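Local coordinates for rhamnose ABC transporter, periplasmic rhamnose-binding protein (Kribbella flavida, PDB 4KVF) that probably binds a sugar, likely rhamnose, outside the cell membrane and hands it to an ABC transporter for import, at residues 128-133 and 137-142; 112-117 and 122-127; 42-47 and 56-61; 306-309 and 315-318; 143-148 and 182-187. All coordinates share one frame; numbering follows the deposited sequence.

From the N terminus the contacts close one after another, none nested and none crossing. Interaction 3 comes first, folding helix 52-67 back on strand 41-45; interaction 2 brings strand 123-127 back against helix 111-119, which precedes it. Interaction 1 follows at once, laying the loop after 123-127 over strand 138-141, the next strand of the same parallel sheet. S129 of that loop is hydrogen-bonded to K47 of interaction 3, while F127 of interaction 2 packs against P46. Interaction 5 adjoins interaction 1 in sequence, carries the chain into the second lobe and closes the largest loop, between two helices. Interaction 4, a hairpin, comes last and touches none of the others.

Interaction 1: 128-133 and 137-142; sequences DSDAAK and DAFINQ
A weak backbone bond from D128 N to I140 O, 3.4 Å long, ties the loop 128-133 to strand 138-141, over which it folds back. Beside it, the carboxylate of D130 lies nearly flat on the F139 ring, the planes 6° apart and D130 CG 3.4 Å from F139 CG. D130 CB makes a CH-pi contact, 3.6 Å from the F139 ring centroid and almost on its normal. With CG anti to the backbone N (chi1 -163°), D130 spreads its carboxylate towards the root of the ring, while OD1 is held by T126 and by a salt bridge to R136. The broad surface of an aromatic suits D130; N141 N lies over the opposite face. With an alanine here, the carboxylate of D130 would probably lose the surface it lies on and face a gap. In this periplasmic-binding-protein fold, 138-141 is a parallel strand of the first lobe's sheet, and the chain leaves it at Q142 for the second lobe. There the long, polar Q142 side chain bends at chi2, and its NE2 donates to D128 OD1 (3.1 Å) from well above the carboxylate plane, 63° out of it. Water 1 bridges D128 O and N141 OD1, lying 2.8 Å from N141 OD1.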
# COMPACT_ATOMS: atom_id res chain seq x y z
N ASP A 128 5.46 -4.33 0.35
CA ASP A 128 4.07 -4.66 0.02
C ASP A 128 3.53 -5.80 0.89
O ASP A 128 2.63 -5.59 1.69
CB ASP A 128 3.91 -4.98 -1.47
CG ASP A 128 2.83 -4.15 -2.13
OD1 ASP A 128 1.67 -4.24 -1.69
OD2 ASP A 128 3.15 -3.41 -3.09
N SER A 129 4.10 -6.99 0.72
CA SER A 129 3.75 -8.14 1.54
C SER A 129 5.02 -8.67 2.18
O SER A 129 6.03 -8.87 1.51
CB SER A 129 3.08 -9.22 0.70
OG SER A 129 1.84 -8.75 0.20
N ASP A 130 4.95 -8.91 3.48
CA ASP A 130 6.14 -9.23 4.26
C ASP A 130 6.42 -10.73 4.29
O ASP A 130 5.52 -11.55 4.06
CB ASP A 130 5.95 -8.69 5.67
CG ASP A 130 7.24 -8.58 6.45
OD1 ASP A 130 8.33 -8.80 5.86
OD2 ASP A 130 7.16 -8.23 7.64
N ALA A 131 7.68 -11.08 4.57
CA ALA A 131 8.05 -12.47 4.84
C ALA A 131 8.07 -12.67 6.35
O ALA A 131 7.88 -11.70 7.09
CB ALA A 131 9.42 -12.79 4.24
N ALA A 132 8.26 -13.90 6.81
CA ALA A 132 8.39 -14.14 8.25
C ALA A 132 9.51 -13.24 8.77
O ALA A 132 10.49 -12.99 8.08
CB ALA A 132 8.70 -15.60 8.53
N LYS A 133 9.34 -12.75 10.00
CA LYS A 133 10.22 -11.70 10.52
C LYS A 133 11.70 -12.09 10.53
O LYS A 133 12.58 -11.24 10.43
CB LYS A 133 9.77 -11.25 11.92
CG LYS A 133 8.29 -10.88 12.03
CD LYS A 133 7.89 -9.77 11.06
CE LYS A 133 6.51 -9.20 11.36
NZ LYS A 133 5.41 -10.20 11.20
N ASP A 137 15.74 -8.37 6.58
CA ASP A 137 16.33 -7.35 7.46
C ASP A 137 15.37 -6.20 7.75
O ASP A 137 15.41 -5.64 8.84
CB ASP A 137 17.63 -6.83 6.84
CG ASP A 137 18.64 -7.95 6.65
OD1 ASP A 137 19.23 -8.39 7.66
OD2 ASP A 137 18.85 -8.37 5.49
N ALA A 138 14.52 -5.87 6.79
CA ALA A 138 13.53 -4.81 6.96
C ALA A 138 12.34 -5.02 6.03
O ALA A 138 12.46 -5.69 5.01
CB ALA A 138 14.15 -3.44 6.70
N PHE A 139 11.21 -4.44 6.41
CA PHE A 139 9.98 -4.52 5.62
C PHE A 139 9.46 -3.13 5.35
O PHE A 139 9.23 -2.35 6.29
CB PHE A 139 8.93 -5.35 6.37
CG PHE A 139 7.53 -5.24 5.81
CD1 PHE A 139 7.28 -5.47 4.47
CD2 PHE A 139 6.47 -4.94 6.64
CE1 PHE A 139 5.98 -5.38 3.96
CE2 PHE A 139 5.17 -4.86 6.14
CZ PHE A 139 4.93 -5.07 4.80
N ILE A 140 9.28 -2.78 4.08
CA ILE A 140 8.70 -1.48 3.76
C ILE A 140 7.18 -1.63 3.66
O ILE A 140 6.66 -2.26 2.74
CB ILE A 140 9.24 -0.90 2.43
CG1 ILE A 140 10.78 -0.93 2.42
CG2 ILE A 140 8.71 0.54 2.24
CD1 ILE A 140 11.43 -0.25 3.64
N ASN A 141 6.49 -1.02 4.62
CA ASN A 141 5.04 -1.05 4.68
C ASN A 141 4.46 0.27 4.18
O ASN A 141 4.78 1.33 4.72
CB ASN A 141 4.58 -1.30 6.12
CG ASN A 141 3.11 -1.68 6.21
OD1 ASN A 141 2.42 -1.71 5.19
ND2 ASN A 141 2.65 -2.02 7.41
N GLN A 142 3.63 0.20 3.13
CA GLN A 142 3.16 1.42 2.48
C GLN A 142 2.28 2.25 3.39
O GLN A 142 2.27 3.48 3.31
CB GLN A 142 2.40 1.11 1.17
CG GLN A 142 1.23 0.18 1.33
CD GLN A 142 1.60 -1.25 1.04
OE1 GLN A 142 2.59 -1.77 1.56
NE2 GLN A 142 0.82 -1.91 0.18
O HOH W 1 1.43 -3.68 3.48

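Interaction 2: 112-117 and 122-127; sequences PSLNQA and IKVVTF
L114 sets CD2 against V124 CG1 at 3.8 Å, the two side chains roughly perpendicular; L114 CD1 reaches the same methyl at 4.0 Å. This is the helix-on-sheet packing of a beta-alpha-beta unit, here strand 99-102, helix 111-119 and strand 123-127, part of the Rossmann-like sheet of the first lobe. Both partners are branched and buried, as suits a layer between helix and sheet. V124 has CG1 anti to the backbone N (chi1 173°), which turns that methyl to the leucine, while CG2 lies between L114 and A117. A117, with its small side chain, suits a place where the helix and the start of the strand come close: its CB is 4.3 Å from V124 CG2 and 4.0 Å from I122 CB. I89 and I93 of helix 85-94 and I100 of strand 99-102 add to the same apolar layer, and the disulfide between C111 and C135 fastens the helix start. At the other end of the helix the turn into the strand is pinned by the backbone: I122 N donates to A117 O at 3.1 Å, coming from above the carbonyl plane, 38° out of it.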
# COMPACT_ATOMS: atom_id res chain seq x y z
N PRO A 112 13.96 -20.07 3.33
CA PRO A 112 15.25 -20.73 3.15
C PRO A 112 16.17 -19.99 2.19
O PRO A 112 17.34 -19.76 2.53
CB PRO A 112 14.87 -22.10 2.58
CG PRO A 112 13.52 -22.36 3.17
CD PRO A 112 12.84 -21.02 3.15
N SER A 113 15.66 -19.59 1.04
CA SER A 113 16.49 -18.89 0.05
C SER A 113 16.85 -17.48 0.52
O SER A 113 17.99 -17.04 0.35
CB SER A 113 15.83 -18.88 -1.33
OG SER A 113 14.60 -18.18 -1.29
N LEU A 114 15.89 -16.76 1.10
CA LEU A 114 16.21 -15.43 1.63
C LEU A 114 17.29 -15.49 2.71
O LEU A 114 18.18 -14.64 2.75
CB LEU A 114 14.97 -14.69 2.15
CG LEU A 114 13.98 -14.23 1.06
CD1 LEU A 114 12.81 -13.50 1.69
CD2 LEU A 114 14.67 -13.34 0.03
N ASN A 115 17.22 -16.48 3.58
CA ASN A 115 18.23 -16.60 4.64
C ASN A 115 19.57 -17.07 4.09
O ASN A 115 20.63 -16.74 4.63
CB ASN A 115 17.74 -17.47 5.80
CG ASN A 115 16.85 -16.70 6.76
OD1 ASN A 115 17.02 -15.48 6.93
ND2 ASN A 115 15.89 -17.39 7.38
N GLN A 116 19.52 -17.82 2.99
CA GLN A 116 20.74 -18.17 2.28
C GLN A 116 21.39 -16.90 1.73
O GLN A 116 22.61 -16.73 1.79
CB GLN A 116 20.44 -19.14 1.14
CG GLN A 116 21.66 -19.60 0.38
CD GLN A 116 22.21 -20.91 0.90
OE1 GLN A 116 22.29 -21.14 2.11
NE2 GLN A 116 22.59 -21.80 -0.02
N ALA A 117 20.56 -16.00 1.20
CA ALA A 117 21.05 -14.72 0.70
C ALA A 117 21.69 -13.92 1.83
O ALA A 117 22.81 -13.42 1.70
CB ALA A 117 19.93 -13.90 0.06
N ILE A 122 23.97 -10.57 1.67
CA ILE A 122 23.03 -9.83 0.86
C ILE A 122 21.95 -9.32 1.81
O ILE A 122 21.44 -10.08 2.63
CB ILE A 122 22.37 -10.75 -0.19
CG1 ILE A 122 23.42 -11.32 -1.13
CG2 ILE A 122 21.31 -9.98 -0.99
CD1 ILE A 122 22.88 -12.33 -2.16
N LYS A 123 21.63 -8.03 1.73
CA LYS A 123 20.53 -7.50 2.55
C LYS A 123 19.17 -7.73 1.90
O LYS A 123 19.00 -7.57 0.69
CB LYS A 123 20.75 -6.01 2.85
CG LYS A 123 22.09 -5.71 3.52
CD LYS A 123 22.25 -6.47 4.83
CE LYS A 123 23.71 -6.54 5.23
NZ LYS A 123 23.88 -7.27 6.52
N VAL A 124 18.19 -8.11 2.71
CA VAL A 124 16.88 -8.43 2.20
C VAL A 124 15.83 -7.49 2.77
O VAL A 124 15.65 -7.39 3.98
CB VAL A 124 16.50 -9.89 2.53
CG1 VAL A 124 15.05 -10.16 2.14
CG2 VAL A 124 17.43 -10.85 1.82
N VAL A 125 15.18 -6.76 1.88
CA VAL A 125 14.12 -5.84 2.23
C VAL A 125 12.82 -6.30 1.56
O VAL A 125 12.72 -6.36 0.33
CB VAL A 125 14.45 -4.42 1.74
CG1 VAL A 125 13.29 -3.48 2.01
CG2 VAL A 125 15.72 -3.92 2.40
N THR A 126 11.83 -6.62 2.36
CA THR A 126 10.55 -6.97 1.78
C THR A 126 9.73 -5.70 1.57
O THR A 126 10.01 -4.65 2.16
CB THR A 126 9.78 -7.94 2.68
OG1 THR A 126 9.81 -7.44 4.02
CG2 THR A 126 10.46 -9.30 2.67
N PHE A 127 8.73 -5.78 0.71
CA PHE A 127 7.84 -4.65 0.47
C PHE A 127 6.47 -5.14 0.06
O PHE A 127 6.34 -6.23 -0.48
CB PHE A 127 8.42 -3.66 -0.55
CG PHE A 127 8.35 -4.14 -1.99
CD1 PHE A 127 9.28 -5.03 -2.47
CD2 PHE A 127 7.38 -3.66 -2.85
CE1 PHE A 127 9.24 -5.45 -3.80
CE2 PHE A 127 7.32 -4.08 -4.17
CZ PHE A 127 8.26 -4.98 -4.65

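Interaction 3: 42-47 and 56-61; sequences IAYLPK and VEVGGG
Apolar packing comes first: Y44 CB lies 3.9 Å from V58 CG1, and the same methyl lies 4.1 Å from Y44 CD2. V58 has CG1 anti to its carbonyl carbon (chi1 -65°), a turn that also brings it 4.3 Å from P46 CG, so one methyl serves both Y44 of the strand and P46 just beyond its end. Valine, short and branched, fills this narrow layer, helped by Y72 and L74 of strand 71-74.

The second kind is close steric contact with bare backbone. The phenol of Y44 reaches over the helix at G61, where Y44 OH is 3.2 Å from G61 CA and Y44 CZ is 3.5 Å from it. A side chain on G61 would point at the strand and run into the ring, which is why a residue without one suits this place.

Polar bonding between the segments is absent. The buried hydroxyl Y44 OH is instead hydrogen-bonded to G285 O of helix 281-296, a helix that also touches Y44 through A289. Strand 41-45, helix 52-67 and strand 71-74 form a beta-alpha-beta unit, and this contact is its first strand packed on its helix, as in the Rossmann-like lobes of periplasmic binding proteins.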
# COMPACT_ATOMS: atom_id res chain seq x y z
N ILE A 42 21.24 -3.58 -6.64
CA ILE A 42 19.96 -3.67 -5.94
C ILE A 42 18.91 -4.23 -6.90
O ILE A 42 18.64 -3.63 -7.94
CB ILE A 42 19.54 -2.29 -5.40
CG1 ILE A 42 20.62 -1.74 -4.46
CG2 ILE A 42 18.19 -2.39 -4.68
CD1 ILE A 42 20.32 -0.35 -3.86
N ALA A 43 18.34 -5.38 -6.56
CA ALA A 43 17.42 -6.06 -7.46
C ALA A 43 16.02 -6.08 -6.87
O ALA A 43 15.87 -6.24 -5.66
CB ALA A 43 17.89 -7.47 -7.72
N TYR A 44 15.01 -5.93 -7.73
CA TYR A 44 13.61 -5.91 -7.32
C TYR A 44 12.87 -7.14 -7.84
O TYR A 44 12.99 -7.51 -9.01
CB TYR A 44 12.92 -4.66 -7.85
CG TYR A 44 13.26 -3.44 -7.04
CD1 TYR A 44 14.51 -2.84 -7.16
CD2 TYR A 44 12.36 -2.91 -6.14
CE1 TYR A 44 14.85 -1.74 -6.40
CE2 TYR A 44 12.69 -1.81 -5.38
CZ TYR A 44 13.93 -1.23 -5.51
OH TYR A 44 14.25 -0.12 -4.75
N LEU A 45 12.11 -7.77 -6.94
CA LEU A 45 11.29 -8.94 -7.27
C LEU A 45 9.89 -8.68 -6.76
O LEU A 45 9.54 -9.05 -5.62
CB LEU A 45 11.86 -10.20 -6.59
CG LEU A 45 11.09 -11.53 -6.71
CD1 LEU A 45 10.67 -11.81 -8.14
CD2 LEU A 45 11.95 -12.67 -6.18
N PRO A 46 9.06 -8.06 -7.61
CA PRO A 46 7.66 -7.82 -7.25
C PRO A 46 6.86 -9.11 -7.33
O PRO A 46 7.41 -10.14 -7.73
CB PRO A 46 7.21 -6.82 -8.32
CG PRO A 46 8.01 -7.22 -9.53
CD PRO A 46 9.36 -7.68 -9.01
N LYS A 47 5.59 -9.07 -6.95
CA LYS A 47 4.73 -10.24 -7.06
C LYS A 47 4.50 -10.65 -8.51
O LYS A 47 4.54 -11.84 -8.84
CB LYS A 47 3.39 -9.99 -6.36
CG LYS A 47 3.55 -9.70 -4.88
CD LYS A 47 2.22 -9.77 -4.15
CE LYS A 47 2.45 -10.05 -2.68
NZ LYS A 47 1.18 -9.97 -1.91
N VAL A 56 5.12 1.31 -11.78
CA VAL A 56 5.34 2.56 -11.07
C VAL A 56 6.12 2.29 -9.79
O VAL A 56 7.00 3.07 -9.40
CB VAL A 56 4.01 3.26 -10.71
CG1 VAL A 56 4.27 4.54 -9.91
CG2 VAL A 56 3.20 3.56 -11.96
N GLU A 57 5.80 1.17 -9.16
CA GLU A 57 6.42 0.76 -7.90
C GLU A 57 7.91 0.51 -8.05
O GLU A 57 8.72 1.14 -7.36
CB GLU A 57 5.73 -0.51 -7.40
CG GLU A 57 6.18 -1.02 -6.06
CD GLU A 57 5.16 -1.97 -5.46
OE1 GLU A 57 4.89 -3.03 -6.07
OE2 GLU A 57 4.61 -1.64 -4.38
N VAL A 58 8.29 -0.40 -8.93
CA VAL A 58 9.71 -0.69 -9.10
C VAL A 58 10.45 0.45 -9.79
O VAL A 58 11.67 0.58 -9.66
CB VAL A 58 9.96 -2.03 -9.84
CG1 VAL A 58 9.44 -3.18 -8.99
CG2 VAL A 58 9.32 -2.01 -11.23
N GLY A 59 9.70 1.27 -10.53
CA GLY A 59 10.25 2.42 -11.22
C GLY A 59 10.78 3.44 -10.23
O GLY A 59 11.72 4.18 -10.52
N GLY A 60 10.15 3.50 -9.07
CA GLY A 60 10.61 4.36 -8.00
C GLY A 60 11.93 3.84 -7.45
O GLY A 60 12.80 4.63 -7.08
N GLY A 61 12.07 2.52 -7.39
CA GLY A 61 13.32 1.93 -6.97
C GLY A 61 14.43 2.27 -7.95
O GLY A 61 15.55 2.56 -7.54

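Interaction 4: 306-309 and 315-318; sequences EKFK and EYTV
The two rings, F308 and Y316, stand next to each other on the same side of a two-stranded sheet and cross obliquely. Y316 CB comes at a slant to the F308 ring, 3.6 Å from F308 CE1, and V318 CG2 approaches the same carbon at 4.4 Å. F308 takes the rotation with CG between the backbone N and the carbonyl carbon (chi1 68°), which swings the ring over its neighbour strand and into the cover of L287, A291 and A294 of helix 281-296. Y316 leads its phenol away, and its OH is hydrogen-bonded to L326 O, so an aromatic with a polar end fits a partly exposed place. Were the F308 ring replaced by a serine's short side chain, Y316 CB and the surrounding helix residues would probably be left facing a gap.

The backbones hold the rings in register. F308 and Y316 are a hydrogen-bonded antiparallel pair, with Y316 N to F308 O at 2.8 Å and almost straight (174°), and F308 N to Y316 O at 3.0 Å. A third bond runs from V318 N to E306 O, 2.8 Å, while K307 CA adds a CA-H...O contact to Y316 O.

The opposite side is polar and exposed. K307 runs alongside T317, with K307 CG 3.4 Å from T317 OG1. E315 OE2 lies near both K307 and K309, 4.1 Å from K309 NZ, too far for a salt bridge but probably attracted. This beta hairpin, 307-309 with 315-317, packs its aromatic side on helix 281-296 and I324 of strand 323-325, its lysine-bearing side exposed.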
# COMPACT_ATOMS: atom_id res chain seq x y z
N GLU A 306 16.28 2.81 15.15
CA GLU A 306 17.36 3.27 14.28
C GLU A 306 16.80 4.23 13.24
O GLU A 306 15.68 4.06 12.77
CB GLU A 306 18.02 2.07 13.59
CG GLU A 306 18.85 1.22 14.53
CD GLU A 306 19.52 0.06 13.83
OE1 GLU A 306 19.04 -0.31 12.73
OE2 GLU A 306 20.51 -0.49 14.37
N LYS A 307 17.59 5.24 12.88
CA LYS A 307 17.15 6.25 11.92
C LYS A 307 18.05 6.27 10.70
O LYS A 307 19.25 6.02 10.81
CB LYS A 307 17.13 7.65 12.57
CG LYS A 307 16.17 7.80 13.75
CD LYS A 307 16.13 9.23 14.32
CE LYS A 307 17.38 9.55 15.15
NZ LYS A 307 17.29 10.86 15.85
N PHE A 308 17.47 6.59 9.55
CA PHE A 308 18.27 6.78 8.34
C PHE A 308 17.59 7.76 7.40
O PHE A 308 16.41 8.05 7.54
CB PHE A 308 18.54 5.46 7.63
CG PHE A 308 17.31 4.83 7.02
CD1 PHE A 308 16.38 4.19 7.81
CD2 PHE A 308 17.09 4.90 5.64
CE1 PHE A 308 15.25 3.61 7.25
CE2 PHE A 308 15.95 4.33 5.08
CZ PHE A 308 15.03 3.68 5.89
N LYS A 309 18.37 8.27 6.45
CA LYS A 309 17.88 9.23 5.48
C LYS A 309 17.49 8.47 4.22
O LYS A 309 18.19 7.55 3.80
CB LYS A 309 18.98 10.24 5.13
CG LYS A 309 19.47 11.09 6.29
CD LYS A 309 18.33 11.87 6.92
CE LYS A 309 18.86 13.03 7.75
NZ LYS A 309 20.01 12.62 8.60
N GLU A 315 13.66 11.63 6.67
CA GLU A 315 14.22 10.71 7.66
C GLU A 315 13.21 9.66 8.12
O GLU A 315 12.02 9.95 8.32
CB GLU A 315 14.74 11.49 8.88
CG GLU A 315 15.56 10.64 9.86
CD GLU A 315 16.06 11.45 11.06
OE1 GLU A 315 15.26 12.19 11.67
OE2 GLU A 315 17.27 11.36 11.37
N TYR A 316 13.69 8.44 8.28
CA TYR A 316 12.86 7.33 8.74
C TYR A 316 13.38 6.75 10.04
O TYR A 316 14.58 6.72 10.27
CB TYR A 316 12.77 6.25 7.67
CG TYR A 316 11.74 6.64 6.64
CD1 TYR A 316 10.40 6.30 6.82
CD2 TYR A 316 12.08 7.44 5.56
CE1 TYR A 316 9.44 6.69 5.90
CE2 TYR A 316 11.13 7.84 4.64
CZ TYR A 316 9.81 7.45 4.81
OH TYR A 316 8.86 7.87 3.91
N THR A 317 12.46 6.33 10.89
CA THR A 317 12.83 5.58 12.10
C THR A 317 12.28 4.17 11.96
O THR A 317 11.09 3.98 11.69
CB THR A 317 12.26 6.22 13.37
OG1 THR A 317 12.75 7.56 13.52
CG2 THR A 317 12.68 5.39 14.61
N VAL A 318 13.15 3.17 12.10
CA VAL A 318 12.73 1.78 12.00
C VAL A 318 11.80 1.44 13.15
O VAL A 318 12.07 1.80 14.30
CB VAL A 318 13.96 0.84 12.04
CG1 VAL A 318 13.54 -0.60 11.92
CG2 VAL A 318 14.95 1.18 10.94

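Interaction 5: 143-148 and 182-187; sequences ATTQGI and IEVMKT
Q146 and V184 bring the two helices nearest each other, with CA atoms 6.0 Å apart; the first turn of helix 145-159 meets the middle of helix 176-189. Both belong to the Rossmann-like second lobe of the periplasmic-binding-protein fold, with strand 164-170 between them in sequence, and helix 145-159 is the first element after the chain crosses over from the first lobe. The start of that helix is well finished. T144 is the N-cap, its OG1 accepting from G147 N at 2.8 Å. G147 suits its place, since a CB there would be crowded by the same T144 OG1.

V184 carries the contact from the other helix. Its CG2 touches T145 O at 3.6 Å, while CG1 lies 3.6 Å from Q146 OE1. A beta-branched valine gives two methyls for two neighbours: with CG1 anti to the backbone N (chi1 175°), one methyl goes to the glutamine and the other to the backbone of T145. T145 also reaches S180 and W181 one turn earlier.

Q146 CG is anti to the backbone N, and the chain then bends at chi2 (61°), which swings its amide round over V184. Its NE2 is hydrogen-bonded to E150, with a weak second bond to E188. OE1 receives a bond from water 2 at 2.6 Å, and the same water donates to T187 OG1 at 2.7 Å, bridging the helices at the surface. T187 OG1 in turn gives its own proton to V184 O, 2.7 Å away, lying in the carbonyl plane on a lone pair.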
# COMPACT_ATOMS: atom_id res chain seq x y z
N ALA A 143 1.57 1.57 4.28
CA ALA A 143 0.74 2.25 5.27
C ALA A 143 0.28 1.20 6.25
O ALA A 143 -0.00 0.09 5.84
CB ALA A 143 -0.47 2.90 4.59
N THR A 144 0.20 1.56 7.52
CA THR A 144 -0.23 0.60 8.54
C THR A 144 -1.74 0.40 8.46
O THR A 144 -2.46 1.22 7.88
CB THR A 144 0.12 1.06 9.96
OG1 THR A 144 -0.51 2.31 10.24
CG2 THR A 144 1.63 1.19 10.14
N THR A 145 -2.22 -0.68 9.05
CA THR A 145 -3.66 -0.88 9.07
C THR A 145 -4.31 0.20 9.94
O THR A 145 -5.42 0.65 9.65
CB THR A 145 -4.06 -2.27 9.56
OG1 THR A 145 -3.54 -2.48 10.87
CG2 THR A 145 -3.51 -3.33 8.62
N GLN A 146 -3.61 0.64 10.99
CA GLN A 146 -4.09 1.74 11.82
C GLN A 146 -4.20 2.99 10.97
O GLN A 146 -5.21 3.71 11.02
CB GLN A 146 -3.13 1.99 12.99
CG GLN A 146 -3.59 3.09 13.93
CD GLN A 146 -4.91 2.77 14.60
OE1 GLN A 146 -5.23 1.61 14.88
NE2 GLN A 146 -5.71 3.81 14.84
N GLY A 147 -3.16 3.25 10.19
CA GLY A 147 -3.13 4.44 9.34
C GLY A 147 -4.28 4.44 8.36
O GLY A 147 -4.96 5.46 8.15
N ILE A 148 -4.52 3.29 7.76
CA ILE A 148 -5.55 3.17 6.73
C ILE A 148 -6.93 3.34 7.38
O ILE A 148 -7.75 4.13 6.92
CB ILE A 148 -5.43 1.83 5.98
CG1 ILE A 148 -4.17 1.86 5.10
CG2 ILE A 148 -6.64 1.59 5.08
CD1 ILE A 148 -3.77 0.51 4.54
N ILE A 182 -11.36 -2.71 8.41
CA ILE A 182 -12.69 -2.52 8.99
C ILE A 182 -12.62 -2.59 10.51
O ILE A 182 -13.25 -1.79 11.21
CB ILE A 182 -13.68 -3.55 8.41
CG1 ILE A 182 -13.98 -3.22 6.94
CG2 ILE A 182 -14.97 -3.61 9.23
CD1 ILE A 182 -14.68 -4.34 6.18
N GLU A 183 -11.82 -3.51 11.04
CA GLU A 183 -11.68 -3.60 12.48
C GLU A 183 -11.09 -2.31 13.05
O GLU A 183 -11.54 -1.82 14.07
CB GLU A 183 -10.84 -4.82 12.90
CG GLU A 183 -10.69 -4.96 14.42
CD GLU A 183 -12.01 -5.27 15.13
OE1 GLU A 183 -12.89 -5.92 14.52
OE2 GLU A 183 -12.17 -4.85 16.30
N VAL A 184 -10.11 -1.74 12.36
CA VAL A 184 -9.57 -0.46 12.81
C VAL A 184 -10.64 0.64 12.73
O VAL A 184 -10.79 1.43 13.67
CB VAL A 184 -8.31 -0.04 12.01
CG1 VAL A 184 -7.87 1.36 12.42
CG2 VAL A 184 -7.20 -1.06 12.25
N MSE A 185 -11.41 0.66 11.65
CA MSE A 185 -12.52 1.60 11.53
C MSE A 185 -13.47 1.52 12.72
O MSE A 185 -13.89 2.54 13.27
CB MSE A 185 -13.31 1.35 10.25
CG MSE A 185 -12.59 1.72 8.98
SE MSE A 185 -13.78 1.51 7.44
CE MSE A 185 -15.03 2.95 7.87
N LYS A 186 -13.81 0.30 13.12
CA LYS A 186 -14.68 0.11 14.28
C LYS A 186 -14.05 0.64 15.57
O LYS A 186 -14.73 1.26 16.39
CB LYS A 186 -15.04 -1.37 14.45
CG LYS A 186 -15.95 -1.93 13.37
CD LYS A 186 -16.18 -3.43 13.58
CE LYS A 186 -17.07 -4.02 12.51
NZ LYS A 186 -17.19 -5.50 12.68
N THR A 187 -12.76 0.41 15.75
CA THR A 187 -12.09 0.88 16.96
C THR A 187 -12.11 2.40 16.97
O THR A 187 -12.34 3.02 18.01
CB THR A 187 -10.66 0.34 17.10
OG1 THR A 187 -9.82 0.95 16.11
CG2 THR A 187 -10.66 -1.18 16.90
O HOH W 2 -7.18 0.69 16.29